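Long-range contacts in group 3 allergen SMIPP-S YvT004A06 (Sarcoptes scabiei type hominis, PDB 3H7T), which is an inactivated paralogue of trypsin-like serine proteases that probably lacks the peptide-cleaving activity of that family: residues S58-K63 / L133-D138; M68-Y73 / V88-M93; E106-L111 / Y219-I224; D117-V122 / E141-V146. All coordinates share one frame; numbering follows the deposited sequence.

Contact 1: residues S58-K63 / L133-D138; sequences SYRTTK and LEYSGD
R60 and Y135 meet where a surface loop of the first beta-barrel of this trypsin-like fold touches a loop of the second barrel; segment 133-138 probably corresponds to the later part of the autolysis loop of trypsins. The first loop joins strands 51-55 and 65-74, the second joins strands 119-124 and 140-147.

Side-chain packing centres on the guanidinium of R60. CG stands anti to the backbone N (chi1 -170°) and the chain then turns at chi3, where NE leaves the straight line. CZ comes to 3.4 Å from CD2 of Y135, which sits over the centre of one guanidinium face, while the methyl CG2 of T61 covers the opposite face. Ring and guanidinium planes are inclined by 47°. The CB of Y135 adds a second touch, 3.5 Å from CD of R60. F25 takes part in a cation-pi interaction with R60, and its backbone N is bonded to the hydroxyl of Y135.

Backbone polar contacts gather on one carbonyl. The N-H of R60 gives a 3.0 Å hydrogen bond to O of G137, bent to 143° at the hydrogen, and CA of Y59 makes a CA-H...O contact of 3.3 Å to that same oxygen. Within the second loop, OG of S136 donates 2.7 Å to O of D138, in the carbonyl plane and on a lone pair.

The side chains of Y59 and D138 run side by side in the same direction, with CE1 of Y59 3.5 Å from OD1 of D138.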
loop_
_atom_site.group_PDB
_atom_site.type_symbol
_atom_site.label_atom_id
_atom_site.label_comp_id
_atom_site.label_asym_id
_atom_site.label_seq_id
_atom_site.Cartn_x
_atom_site.Cartn_y
_atom_site.Cartn_z
ATOM N N SER A 58 -7.718 14.077 -5.044
ATOM C CA SER A 58 -7.887 12.991 -6.026
ATOM C C SER A 58 -6.707 12.914 -7.004
ATOM O O SER A 58 -6.515 11.903 -7.690
ATOM C CB SER A 58 -9.181 13.187 -6.826
ATOM O OG SER A 58 -10.320 13.220 -5.988
ATOM N N TYR A 59 -5.933 13.996 -7.074
ATOM C CA TYR A 59 -4.819 14.095 -7.999
ATOM C C TYR A 59 -3.519 13.615 -7.368
ATOM O O TYR A 59 -3.311 13.769 -6.166
ATOM C CB TYR A 59 -4.689 15.532 -8.537
ATOM C CG TYR A 59 -5.941 15.989 -9.241
ATOM C CD1 TYR A 59 -6.247 15.531 -10.523
ATOM C CD2 TYR A 59 -6.840 16.862 -8.616
ATOM C CE1 TYR A 59 -7.416 15.936 -11.170
ATOM C CE2 TYR A 59 -8.003 17.270 -9.257
ATOM C CZ TYR A 59 -8.283 16.808 -10.532
ATOM O OH TYR A 59 -9.436 17.215 -11.172
ATOM N N ARG A 60 -2.650 13.048 -8.201
ATOM C CA ARG A 60 -1.432 12.387 -7.733
ATOM C C ARG A 60 -0.433 13.325 -7.065
ATOM O O ARG A 60 0.194 12.954 -6.063
ATOM C CB ARG A 60 -0.745 11.638 -8.884
ATOM C CG ARG A 60 0.392 10.739 -8.412
ATOM C CD ARG A 60 1.033 9.962 -9.546
ATOM N NE ARG A 60 1.793 10.779 -10.503
ATOM C CZ ARG A 60 3.044 11.201 -10.328
ATOM N NH1 ARG A 60 3.696 10.926 -9.208
ATOM N NH2 ARG A 60 3.646 11.917 -11.280
ATOM N N THR A 61 -0.270 14.524 -7.633
ATOM C CA THR A 61 0.802 15.431 -7.209
ATOM C C THR A 61 0.326 16.853 -6.912
ATOM O O THR A 61 1.108 17.668 -6.440
ATOM C CB THR A 61 1.950 15.519 -8.266
ATOM O OG1 THR A 61 1.443 16.047 -9.500
ATOM C CG2 THR A 61 2.586 14.164 -8.522
ATOM N N THR A 62 -0.943 17.147 -7.194
ATOM C CA THR A 62 -1.460 18.519 -7.106
ATOM C C THR A 62 -2.765 18.652 -6.321
ATOM O O THR A 62 -3.474 17.667 -6.087
ATOM C CB THR A 62 -1.708 19.125 -8.509
ATOM O OG1 THR A 62 -2.579 18.261 -9.253
ATOM C CG2 THR A 62 -0.402 19.325 -9.272
ATOM N N LYS A 63 -3.059 19.888 -5.915
ATOM C CA LYS A 63 -4.358 20.282 -5.341
ATOM C C LYS A 63 -4.697 19.702 -3.984
ATOM O O LYS A 63 -5.870 19.519 -3.655
ATOM C CB LYS A 63 -5.509 20.033 -6.324
ATOM C CG LYS A 63 -5.870 21.243 -7.147
ATOM C CD LYS A 63 -6.695 20.868 -8.347
ATOM C CE LYS A 63 -6.906 22.085 -9.223
ATOM N NZ LYS A 63 -6.944 21.709 -10.650
ATOM N N LEU A 133 4.586 2.279 -17.831
ATOM C CA LEU A 133 5.080 2.477 -16.476
ATOM C C LEU A 133 4.681 3.864 -15.956
ATOM O O LEU A 133 5.041 4.234 -14.849
ATOM C CB LEU A 133 6.601 2.291 -16.429
ATOM C CG LEU A 133 7.147 0.879 -16.671
ATOM C CD1 LEU A 133 8.653 0.914 -16.832
ATOM C CD2 LEU A 133 6.766 -0.070 -15.526
ATOM N N GLU A 134 3.929 4.628 -16.754
ATOM C CA GLU A 134 3.507 5.985 -16.341
ATOM C C GLU A 134 2.398 5.901 -15.289
ATOM O O GLU A 134 1.534 5.021 -15.369
ATOM C CB GLU A 134 3.021 6.801 -17.540
ATOM C CG GLU A 134 4.071 7.059 -18.640
ATOM C CD GLU A 134 5.235 7.934 -18.175
ATOM O OE1 GLU A 134 4.994 8.926 -17.449
ATOM O OE2 GLU A 134 6.393 7.628 -18.543
ATOM N N TYR A 135 2.407 6.828 -14.330
ATOM C CA TYR A 135 1.403 6.852 -13.260
ATOM C C TYR A 135 0.089 7.461 -13.747
ATOM O O TYR A 135 0.053 8.150 -14.771
ATOM C CB TYR A 135 1.897 7.630 -12.039
ATOM C CG TYR A 135 3.282 7.269 -11.573
ATOM C CD1 TYR A 135 3.587 5.971 -11.139
ATOM C CD2 TYR A 135 4.291 8.227 -11.551
ATOM C CE1 TYR A 135 4.875 5.644 -10.720
ATOM C CE2 TYR A 135 5.574 7.917 -11.134
ATOM C CZ TYR A 135 5.859 6.625 -10.720
ATOM O OH TYR A 135 7.128 6.327 -10.298
ATOM N N SER A 136 -0.986 7.186 -13.016
ATOM C CA SER A 136 -2.278 7.808 -13.292
ATOM C C SER A 136 -2.324 9.172 -12.599
ATOM O O SER A 136 -1.965 9.277 -11.435
ATOM C CB SER A 136 -3.408 6.918 -12.763
ATOM O OG SER A 136 -4.675 7.513 -12.977
ATOM N N GLY A 137 -2.770 10.211 -13.308
ATOM C CA GLY A 137 -2.977 11.527 -12.689
ATOM C C GLY A 137 -4.134 11.531 -11.693
ATOM O O GLY A 137 -4.134 12.291 -10.718
ATOM N N ASP A 138 -5.109 10.659 -11.942
ATOM C CA ASP A 138 -6.338 10.575 -11.165
ATOM C C ASP A 138 -6.285 9.356 -10.250
ATOM O O ASP A 138 -5.742 8.308 -10.631
ATOM C CB ASP A 138 -7.537 10.401 -12.103
ATOM C CG ASP A 138 -7.726 11.566 -13.062
ATOM O OD1 ASP A 138 -7.559 12.733 -12.660
ATOM O OD2 ASP A 138 -8.091 11.308 -14.228
#

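Contact 2: residues M68-Y73 / V88-M93; sequences MAKKIY and VIETEM
A classic beta bulge joins strands 65-74 and 87-91: K70 and K71 together face E90. The carbonyl of E90 takes the N-H of K70 at 2.7 Å (O to N) and, weakly, that of K71 as well. E90 reaches out in a fully extended chain, CG anti to the backbone N (chi1 180°), between three partners. Its OE2 forms a salt bridge of 3.4 Å with NZ of K70, whose side chain runs beside that of E90 in the same direction. OE1 receives the hydroxyl of Y73 at 3.1 Å (OH to OE1), met nearly along the carboxylate C-O axis; ring and carboxylate are only 17° from coplanar. NZ of K71 stands in a long salt bridge to the same OE1 and also donates to a water, 2.7 Å away, that in turn donates to OE2 of E90. The strands belong to the six-stranded antiparallel barrel that forms the first half of the trypsin fold, and beyond the bulge regular pairing runs through I72 with I89 to Y73 with V88, whose side chains both touch I227 of helix 221-228. I72 and I89 share a sheet face, CD1 of I72 3.7 Å from CG1 of I89; CB of A69 also reaches CG2 of I89, at 3.6 Å.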
loop_
_atom_site.group_PDB
_atom_site.type_symbol
_atom_site.label_atom_id
_atom_site.label_comp_id
_atom_site.label_asym_id
_atom_site.label_seq_id
_atom_site.Cartn_x
_atom_site.Cartn_y
_atom_site.Cartn_z
ATOM N N MET A 68 6.284 17.280 4.767
ATOM C CA MET A 68 7.546 16.556 4.737
ATOM C C MET A 68 7.543 15.423 5.761
ATOM O O MET A 68 6.857 15.500 6.784
ATOM C CB MET A 68 8.699 17.522 5.026
ATOM C CG MET A 68 9.888 17.414 4.073
ATOM S SD MET A 68 9.436 17.599 2.328
ATOM C CE MET A 68 10.887 18.424 1.669
ATOM N N ALA A 69 8.300 14.367 5.474
ATOM C CA ALA A 69 8.517 13.297 6.449
ATOM C C ALA A 69 9.543 13.736 7.484
ATOM O O ALA A 69 10.471 14.485 7.169
ATOM C CB ALA A 69 8.980 12.038 5.760
ATOM N N LYS A 70 9.363 13.263 8.714
ATOM C CA LYS A 70 10.309 13.507 9.799
ATOM C C LYS A 70 11.146 12.258 10.079
ATOM O O LYS A 70 12.374 12.327 10.103
ATOM C CB LYS A 70 9.565 13.949 11.061
ATOM C CG LYS A 70 10.466 14.349 12.223
ATOM C CD LYS A 70 9.710 15.179 13.251
ATOM C CE LYS A 70 8.756 14.329 14.075
ATOM N NZ LYS A 70 7.971 15.159 15.030
ATOM N N LYS A 71 10.472 11.129 10.300
ATOM C CA LYS A 71 11.135 9.855 10.576
ATOM C C LYS A 71 10.529 8.718 9.749
ATOM O O LYS A 71 9.336 8.725 9.441
ATOM C CB LYS A 71 11.035 9.505 12.066
ATOM C CG LYS A 71 11.707 10.502 13.006
ATOM C CD LYS A 71 11.169 10.345 14.414
ATOM C CE LYS A 71 11.460 11.563 15.279
ATOM N NZ LYS A 71 10.750 11.482 16.588
ATOM N N ILE A 72 11.371 7.745 9.405
ATOM C CA ILE A 72 10.964 6.565 8.659
ATOM C C ILE A 72 11.231 5.326 9.517
ATOM O O ILE A 72 12.347 5.131 9.998
ATOM C CB ILE A 72 11.746 6.423 7.325
ATOM C CG1 ILE A 72 11.648 7.695 6.456
ATOM C CG2 ILE A 72 11.300 5.177 6.551
ATOM C CD1 ILE A 72 10.234 8.175 6.153
ATOM N N TYR A 73 10.211 4.495 9.694
ATOM C CA TYR A 73 10.344 3.266 10.477
ATOM C C TYR A 73 10.220 2.057 9.575
ATOM O O TYR A 73 9.188 1.860 8.930
ATOM C CB TYR A 73 9.291 3.214 11.584
ATOM C CG TYR A 73 9.360 4.399 12.509
ATOM C CD1 TYR A 73 10.080 4.334 13.704
ATOM C CD2 TYR A 73 8.722 5.598 12.183
ATOM C CE1 TYR A 73 10.153 5.430 14.555
ATOM C CE2 TYR A 73 8.789 6.695 13.028
ATOM C CZ TYR A 73 9.504 6.603 14.211
ATOM O OH TYR A 73 9.575 7.694 15.046
ATOM N N VAL A 88 6.536 2.802 8.101
ATOM C CA VAL A 88 5.713 3.822 8.717
ATOM C C VAL A 88 6.452 5.143 8.670
ATOM O O VAL A 88 7.626 5.237 9.039
ATOM C CB VAL A 88 5.283 3.456 10.151
ATOM C CG1 VAL A 88 4.509 4.602 10.782
ATOM C CG2 VAL A 88 4.440 2.183 10.134
ATOM N N ILE A 89 5.750 6.154 8.183
ATOM C CA ILE A 89 6.308 7.480 8.035
ATOM C C ILE A 89 5.665 8.389 9.067
ATOM O O ILE A 89 4.438 8.452 9.176
ATOM C CB ILE A 89 6.078 8.033 6.602
ATOM C CG1 ILE A 89 6.727 7.110 5.560
ATOM C CG2 ILE A 89 6.632 9.454 6.481
ATOM C CD1 ILE A 89 6.280 7.370 4.104
ATOM N N GLU A 90 6.500 9.066 9.849
ATOM C CA GLU A 90 6.017 10.118 10.735
ATOM C C GLU A 90 6.189 11.460 10.029
ATOM O O GLU A 90 7.250 11.737 9.471
ATOM C CB GLU A 90 6.762 10.098 12.076
ATOM C CG GLU A 90 6.302 11.181 13.045
ATOM C CD GLU A 90 6.986 11.117 14.401
ATOM O OE1 GLU A 90 7.802 10.198 14.643
ATOM O OE2 GLU A 90 6.690 11.992 15.237
ATOM N N THR A 91 5.141 12.279 10.043
ATOM C CA THR A 91 5.172 13.584 9.376
ATOM C C THR A 91 5.836 14.655 10.240
ATOM O O THR A 91 5.872 14.542 11.476
ATOM C CB THR A 91 3.759 14.046 8.930
ATOM O OG1 THR A 91 2.881 14.122 10.063
ATOM C CG2 THR A 91 3.178 13.080 7.911
ATOM N N GLU A 92 6.382 15.677 9.576
ATOM C CA GLU A 92 6.981 16.838 10.242
ATOM C C GLU A 92 5.936 17.654 10.989
ATOM O O GLU A 92 6.160 18.083 12.123
ATOM C CB GLU A 92 7.696 17.736 9.226
ATOM C CG GLU A 92 9.101 17.282 8.846
ATOM C CD GLU A 92 10.174 17.721 9.835
ATOM O OE1 GLU A 92 9.836 18.182 10.949
ATOM O OE2 GLU A 92 11.372 17.602 9.495
ATOM N N MET A 93 4.799 17.872 10.331
ATOM C CA MET A 93 3.670 18.592 10.904
ATOM C C MET A 93 2.444 17.677 10.860
ATOM O O MET A 93 2.395 16.761 10.041
ATOM C CB MET A 93 3.405 19.882 10.117
ATOM C CG MET A 93 4.601 20.822 10.017
HETATM O O HOH W 1 8.098 11.492 17.246
#

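Contact 3: residues E106-L111 / Y219-I224; sequences ELPSLL and YYVLDI. With ZN (zinc ion), chain G.
V221 lays its CG2 methyl against P108, 3.9 Å from CG of the proline ring and 3.5 Å from the P108 carbonyl oxygen, the two side chains sliding past each other in opposite directions. CG2, anti to the carbonyl carbon and beside the backbone N, is the branch nearest the proline. Along the helix from V221, the CG2 methyl of I224 meets CD1 of L107 at 3.9 Å. Toward the surface, CD1 of L110 approaches CG of L222, also at 3.9 Å, and CD2 of L111 touches both CA and CD1 of Y219. No hydrogen bond crosses between the segments, so hydrocarbon packing carries the contact. Y220 occupies the N-cap position, and its carbonyl accepts the N-H of I224 in the first turn. The ring of Y220 has CD2 of Y219 3.3 Å above the centre of one face. Nearby, a zinc ion is held by OD2 of D223 at 1.9 Å, and a water bound to that zinc donates a hydrogen bond to O of Y219. Segment 106-111 is part of the connection between the two barrels, and it packs against the start of the C-terminal helix 221-228, an element of the chymotrypsin-like fold.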
loop_
_atom_site.group_PDB
_atom_site.type_symbol
_atom_site.label_atom_id
_atom_site.label_comp_id
_atom_site.label_asym_id
_atom_site.label_seq_id
_atom_site.Cartn_x
_atom_site.Cartn_y
_atom_site.Cartn_z
ATOM N N GLU A 106 -8.719 2.770 10.304
ATOM C CA GLU A 106 -8.457 1.938 11.485
ATOM C C GLU A 106 -7.653 0.685 11.147
ATOM O O GLU A 106 -7.764 0.139 10.050
ATOM C CB GLU A 106 -9.766 1.548 12.189
ATOM C CG GLU A 106 -10.548 2.717 12.796
ATOM C CD GLU A 106 -9.742 3.526 13.803
ATOM O OE1 GLU A 106 -9.165 2.925 14.735
ATOM O OE2 GLU A 106 -9.694 4.769 13.662
ATOM N N LEU A 107 -6.840 0.233 12.094
ATOM C CA LEU A 107 -6.113 -1.027 11.937
ATOM C C LEU A 107 -7.041 -2.225 12.166
ATOM O O LEU A 107 -8.034 -2.102 12.878
ATOM C CB LEU A 107 -4.898 -1.066 12.872
ATOM C CG LEU A 107 -3.769 -0.078 12.546
ATOM C CD1 LEU A 107 -2.717 -0.022 13.666
ATOM C CD2 LEU A 107 -3.114 -0.453 11.216
ATOM N N PRO A 108 -6.733 -3.384 11.547
ATOM C CA PRO A 108 -7.537 -4.583 11.732
ATOM C C PRO A 108 -7.173 -5.269 13.053
ATOM O O PRO A 108 -6.172 -4.908 13.667
ATOM C CB PRO A 108 -7.076 -5.466 10.576
ATOM C CG PRO A 108 -5.637 -5.141 10.445
ATOM C CD PRO A 108 -5.571 -3.646 10.674
ATOM N N SER A 109 -7.957 -6.271 13.445
ATOM C CA SER A 109 -7.656 -7.106 14.611
ATOM C C SER A 109 -6.412 -7.960 14.356
ATOM O O SER A 109 -6.017 -8.186 13.195
ATOM C CB SER A 109 -8.851 -7.999 14.943
ATOM O OG SER A 109 -9.176 -8.826 13.838
ATOM N N LEU A 110 -5.795 -8.427 15.439
ATOM C CA LEU A 110 -4.549 -9.174 15.349
ATOM C C LEU A 110 -4.678 -10.386 14.441
ATOM O O LEU A 110 -5.636 -11.153 14.547
ATOM C CB LEU A 110 -4.063 -9.608 16.737
ATOM C CG LEU A 110 -2.802 -10.482 16.778
ATOM C CD1 LEU A 110 -1.546 -9.698 16.390
ATOM C CD2 LEU A 110 -2.643 -11.106 18.155
ATOM N N LEU A 111 -3.700 -10.532 13.550
ATOM C CA LEU A 111 -3.622 -11.645 12.609
ATOM C C LEU A 111 -4.822 -11.780 11.659
ATOM O O LEU A 111 -5.057 -12.854 11.102
ATOM C CB LEU A 111 -3.312 -12.961 13.340
ATOM C CG LEU A 111 -1.902 -13.098 13.936
ATOM C CD1 LEU A 111 -1.838 -14.316 14.850
ATOM C CD2 LEU A 111 -0.834 -13.194 12.851
ATOM N N TYR A 219 -0.994 -9.284 10.432
ATOM C CA TYR A 219 0.226 -10.000 10.806
ATOM C C TYR A 219 1.235 -9.081 11.509
ATOM O O TYR A 219 2.085 -9.537 12.289
ATOM C CB TYR A 219 0.846 -10.647 9.561
ATOM C CG TYR A 219 1.991 -11.606 9.821
ATOM C CD1 TYR A 219 1.772 -12.987 9.899
ATOM C CD2 TYR A 219 3.294 -11.134 9.979
ATOM C CE1 TYR A 219 2.836 -13.871 10.128
ATOM C CE2 TYR A 219 4.351 -11.999 10.221
ATOM C CZ TYR A 219 4.119 -13.365 10.293
ATOM O OH TYR A 219 5.185 -14.204 10.520
ATOM N N TYR A 220 1.119 -7.783 11.253
ATOM C CA TYR A 220 2.110 -6.829 11.718
ATOM C C TYR A 220 1.540 -5.741 12.645
ATOM O O TYR A 220 2.229 -4.760 12.932
ATOM C CB TYR A 220 2.803 -6.186 10.503
ATOM C CG TYR A 220 3.581 -7.162 9.649
ATOM C CD1 TYR A 220 4.873 -7.546 10.005
ATOM C CD2 TYR A 220 3.038 -7.685 8.477
ATOM C CE1 TYR A 220 5.601 -8.433 9.225
ATOM C CE2 TYR A 220 3.768 -8.571 7.678
ATOM C CZ TYR A 220 5.046 -8.938 8.067
ATOM O OH TYR A 220 5.785 -9.810 7.317
ATOM N N VAL A 221 0.303 -5.928 13.120
ATOM C CA VAL A 221 -0.397 -4.914 13.943
ATOM C C VAL A 221 0.347 -4.549 15.244
ATOM O O VAL A 221 0.330 -3.391 15.662
ATOM C CB VAL A 221 -1.882 -5.323 14.234
ATOM C CG1 VAL A 221 -2.485 -4.523 15.399
ATOM C CG2 VAL A 221 -2.735 -5.151 12.986
ATOM N N LEU A 222 0.991 -5.539 15.862
ATOM C CA LEU A 222 1.823 -5.317 17.048
ATOM C C LEU A 222 3.011 -4.426 16.719
ATOM O O LEU A 222 3.363 -3.529 17.488
ATOM C CB LEU A 222 2.345 -6.644 17.608
ATOM C CG LEU A 222 1.365 -7.747 18.015
ATOM C CD1 LEU A 222 2.116 -9.057 18.172
ATOM C CD2 LEU A 222 0.604 -7.389 19.287
ATOM N N ASP A 223 3.635 -4.690 15.574
ATOM C CA ASP A 223 4.739 -3.866 15.108
ATOM C C ASP A 223 4.289 -2.438 14.807
ATOM O O ASP A 223 4.959 -1.483 15.208
ATOM C CB ASP A 223 5.389 -4.493 13.881
ATOM C CG ASP A 223 5.965 -5.857 14.168
ATOM O OD1 ASP A 223 7.071 -5.920 14.743
ATOM O OD2 ASP A 223 5.307 -6.868 13.823
ATOM N N ILE A 224 3.154 -2.294 14.117
ATOM C CA ILE A 224 2.628 -0.963 13.780
ATOM C C ILE A 224 2.334 -0.163 15.049
ATOM O O ILE A 224 2.658 1.027 15.132
ATOM C CB ILE A 224 1.332 -1.004 12.899
ATOM C CG1 ILE A 224 1.466 -1.940 11.683
ATOM C CG2 ILE A 224 0.949 0.405 12.457
ATOM C CD1 ILE A 224 2.678 -1.735 10.839
HETATM ZN ZN ZN G . 6.158 -8.588 13.923
HETATM O O HOH W 2 4.690 -9.699 13.309
#

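Contact 4: residues D117-V122 / E141-V146; sequences DTSVLV and EANFTV
V122 crosses F144 at about a right angle, its CG2 methyl 3.5 Å from CD2 of the ring and its CB against CD2 and CE2. The ring of F144 also meets F214 edge-to-face. V120 points to the same side of the sheet: its CG2 comes to 3.8 Å from CB of F144, while its CG1, on the other branch, meets CG2 of V146 at 3.9 Å, those two side chains again roughly perpendicular. A190 touches both V120 and V122, continuing this apolar layer. The strands, 119-124 and 140-147, run antiparallel with their segment axes 149° apart and belong to the second barrel of the trypsin-like fold. V120 with F144 and V122 with A142 are hydrogen-bonded pairs, each joined by two N-H...O bonds. Just before strand 119-124, at the far end of strand 140-147, the N-H of V146 reaches O of T118 at 2.8 Å, nearly along the C=O axis, and the N-H of D117 goes to O of V146.

The face of S119, L121, N143 and T145 is more polar and partly open to solvent. The amide of N143 turns its ND2 to within 3.3 Å of CB of S119, and its OD1 toward CD1 of L121, whose side chain crosses it obliquely. T145 hydrogen-bonds D177 through OG1, which also accepts from a water lying close to the hydroxyl of S119. At the strand edge, E141 forms a salt bridge with K5. Beside D117, another water donates to OD1 of D117 and, at 3.0 Å, to O of V146.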
loop_
_atom_site.group_PDB
_atom_site.type_symbol
_atom_site.label_atom_id
_atom_site.label_comp_id
_atom_site.label_asym_id
_atom_site.label_seq_id
_atom_site.Cartn_x
_atom_site.Cartn_y
_atom_site.Cartn_z
ATOM N N ASP A 117 -12.234 -15.320 -1.892
ATOM C CA ASP A 117 -13.519 -14.969 -2.509
ATOM C C ASP A 117 -14.197 -13.721 -1.931
ATOM O O ASP A 117 -15.202 -13.258 -2.468
ATOM C CB ASP A 117 -14.478 -16.176 -2.547
ATOM C CG ASP A 117 -13.963 -17.298 -3.437
ATOM O OD1 ASP A 117 -13.157 -17.024 -4.357
ATOM O OD2 ASP A 117 -14.366 -18.458 -3.220
ATOM N N THR A 118 -13.657 -13.168 -0.849
ATOM C CA THR A 118 -14.104 -11.840 -0.416
ATOM C C THR A 118 -13.324 -10.795 -1.210
ATOM O O THR A 118 -12.378 -11.146 -1.934
ATOM C CB THR A 118 -13.963 -11.612 1.104
ATOM O OG1 THR A 118 -12.583 -11.477 1.460
ATOM C CG2 THR A 118 -14.596 -12.766 1.885
ATOM N N SER A 119 -13.732 -9.535 -1.086
ATOM C CA SER A 119 -13.130 -8.428 -1.827
ATOM C C SER A 119 -12.514 -7.374 -0.913
ATOM O O SER A 119 -13.050 -7.073 0.163
ATOM C CB SER A 119 -14.169 -7.749 -2.719
ATOM O OG SER A 119 -14.513 -8.564 -3.820
ATOM N N VAL A 120 -11.389 -6.820 -1.361
ATOM C CA VAL A 120 -10.756 -5.685 -0.703
ATOM C C VAL A 120 -10.802 -4.489 -1.640
ATOM O O VAL A 120 -10.600 -4.616 -2.864
ATOM C CB VAL A 120 -9.276 -5.965 -0.254
ATOM C CG1 VAL A 120 -9.222 -7.089 0.796
ATOM C CG2 VAL A 120 -8.377 -6.296 -1.451
ATOM N N LEU A 121 -11.096 -3.334 -1.064
ATOM C CA LEU A 121 -11.124 -2.086 -1.816
ATOM C C LEU A 121 -9.720 -1.480 -1.842
ATOM O O LEU A 121 -9.153 -1.165 -0.797
ATOM C CB LEU A 121 -12.122 -1.108 -1.172
ATOM C CG LEU A 121 -12.144 0.304 -1.767
ATOM C CD1 LEU A 121 -12.643 0.266 -3.218
ATOM C CD2 LEU A 121 -13.001 1.242 -0.922
ATOM N N VAL A 122 -9.179 -1.308 -3.042
ATOM C CA VAL A 122 -7.817 -0.821 -3.245
ATOM C C VAL A 122 -7.882 0.467 -4.059
ATOM O O VAL A 122 -8.705 0.594 -4.958
ATOM C CB VAL A 122 -6.959 -1.871 -4.003
ATOM C CG1 VAL A 122 -5.528 -1.355 -4.295
ATOM C CG2 VAL A 122 -6.927 -3.200 -3.249
ATOM N N GLU A 141 -9.742 3.275 -8.323
ATOM C CA GLU A 141 -10.132 2.277 -7.328
ATOM C C GLU A 141 -10.533 0.969 -7.995
ATOM O O GLU A 141 -10.975 0.962 -9.141
ATOM C CB GLU A 141 -11.297 2.787 -6.458
ATOM C CG GLU A 141 -12.590 2.990 -7.252
ATOM C CD GLU A 141 -13.809 3.260 -6.389
ATOM O OE1 GLU A 141 -14.854 2.638 -6.651
ATOM O OE2 GLU A 141 -13.734 4.084 -5.456
ATOM N N ALA A 142 -10.381 -0.134 -7.271
ATOM C CA ALA A 142 -10.945 -1.413 -7.688
ATOM C C ALA A 142 -11.189 -2.322 -6.492
ATOM O O ALA A 142 -10.522 -2.213 -5.453
ATOM C CB ALA A 142 -10.045 -2.106 -8.710
ATOM N N ASN A 143 -12.155 -3.219 -6.652
ATOM C CA ASN A 143 -12.297 -4.336 -5.745
ATOM C C ASN A 143 -11.488 -5.520 -6.259
ATOM O O ASN A 143 -11.703 -6.001 -7.378
ATOM C CB ASN A 143 -13.774 -4.683 -5.518
ATOM C CG ASN A 143 -14.397 -3.862 -4.381
ATOM O OD1 ASN A 143 -14.645 -2.670 -4.531
ATOM N ND2 ASN A 143 -14.611 -4.496 -3.231
ATOM N N PHE A 144 -10.523 -5.946 -5.448
ATOM C CA PHE A 144 -9.686 -7.104 -5.741
ATOM C C PHE A 144 -10.250 -8.304 -4.991
ATOM O O PHE A 144 -10.381 -8.258 -3.751
ATOM C CB PHE A 144 -8.260 -6.872 -5.226
ATOM C CG PHE A 144 -7.400 -5.983 -6.096
ATOM C CD1 PHE A 144 -6.215 -6.477 -6.637
ATOM C CD2 PHE A 144 -7.734 -4.643 -6.320
ATOM C CE1 PHE A 144 -5.386 -5.675 -7.424
ATOM C CE2 PHE A 144 -6.912 -3.816 -7.099
ATOM C CZ PHE A 144 -5.733 -4.334 -7.663
ATOM N N THR A 145 -10.545 -9.381 -5.716
ATOM C CA THR A 145 -10.999 -10.629 -5.094
ATOM C C THR A 145 -9.835 -11.386 -4.477
ATOM O O THR A 145 -8.840 -11.670 -5.148
ATOM C CB THR A 145 -11.735 -11.552 -6.088
ATOM O OG1 THR A 145 -12.691 -10.788 -6.818
ATOM C CG2 THR A 145 -12.462 -12.677 -5.344
ATOM N N VAL A 146 -9.974 -11.703 -3.195
ATOM C CA VAL A 146 -8.935 -12.389 -2.437
ATOM C C VAL A 146 -8.770 -13.840 -2.913
ATOM O O VAL A 146 -9.741 -14.592 -3.041
ATOM C CB VAL A 146 -9.192 -12.285 -0.893
ATOM C CG1 VAL A 146 -8.233 -13.177 -0.105
ATOM C CG2 VAL A 146 -9.066 -10.814 -0.422
HETATM O O HOH W 3 -10.555 -16.559 -5.099
HETATM O O HOH W 4 -14.436 -4.307 -0.135
HETATM O O HOH W 5 -13.652 -8.050 -6.079
#

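Contacts 2 and 4 each pair two antiparallel strands, one pair in each barrel, and lie on opposite sides of the chain's centre, about 29 Å apart between centres. Each has buried side chains on the sheet, but contact 2 adds a charged cluster at a bulge whereas contact 4 has regular pairing and waters along its polar face. Contact 1 joins loops of the two barrels at the surface, with no buried residue, through a guanidinium and a few polar atoms. Contact 3 packs the connection between the barrels on the C-terminal helix; it is partly buried, apolar across its segments, and about 4 Å from contact 2 at the nearest atoms. Segments 133-138 and 141-146 follow closely in the chain.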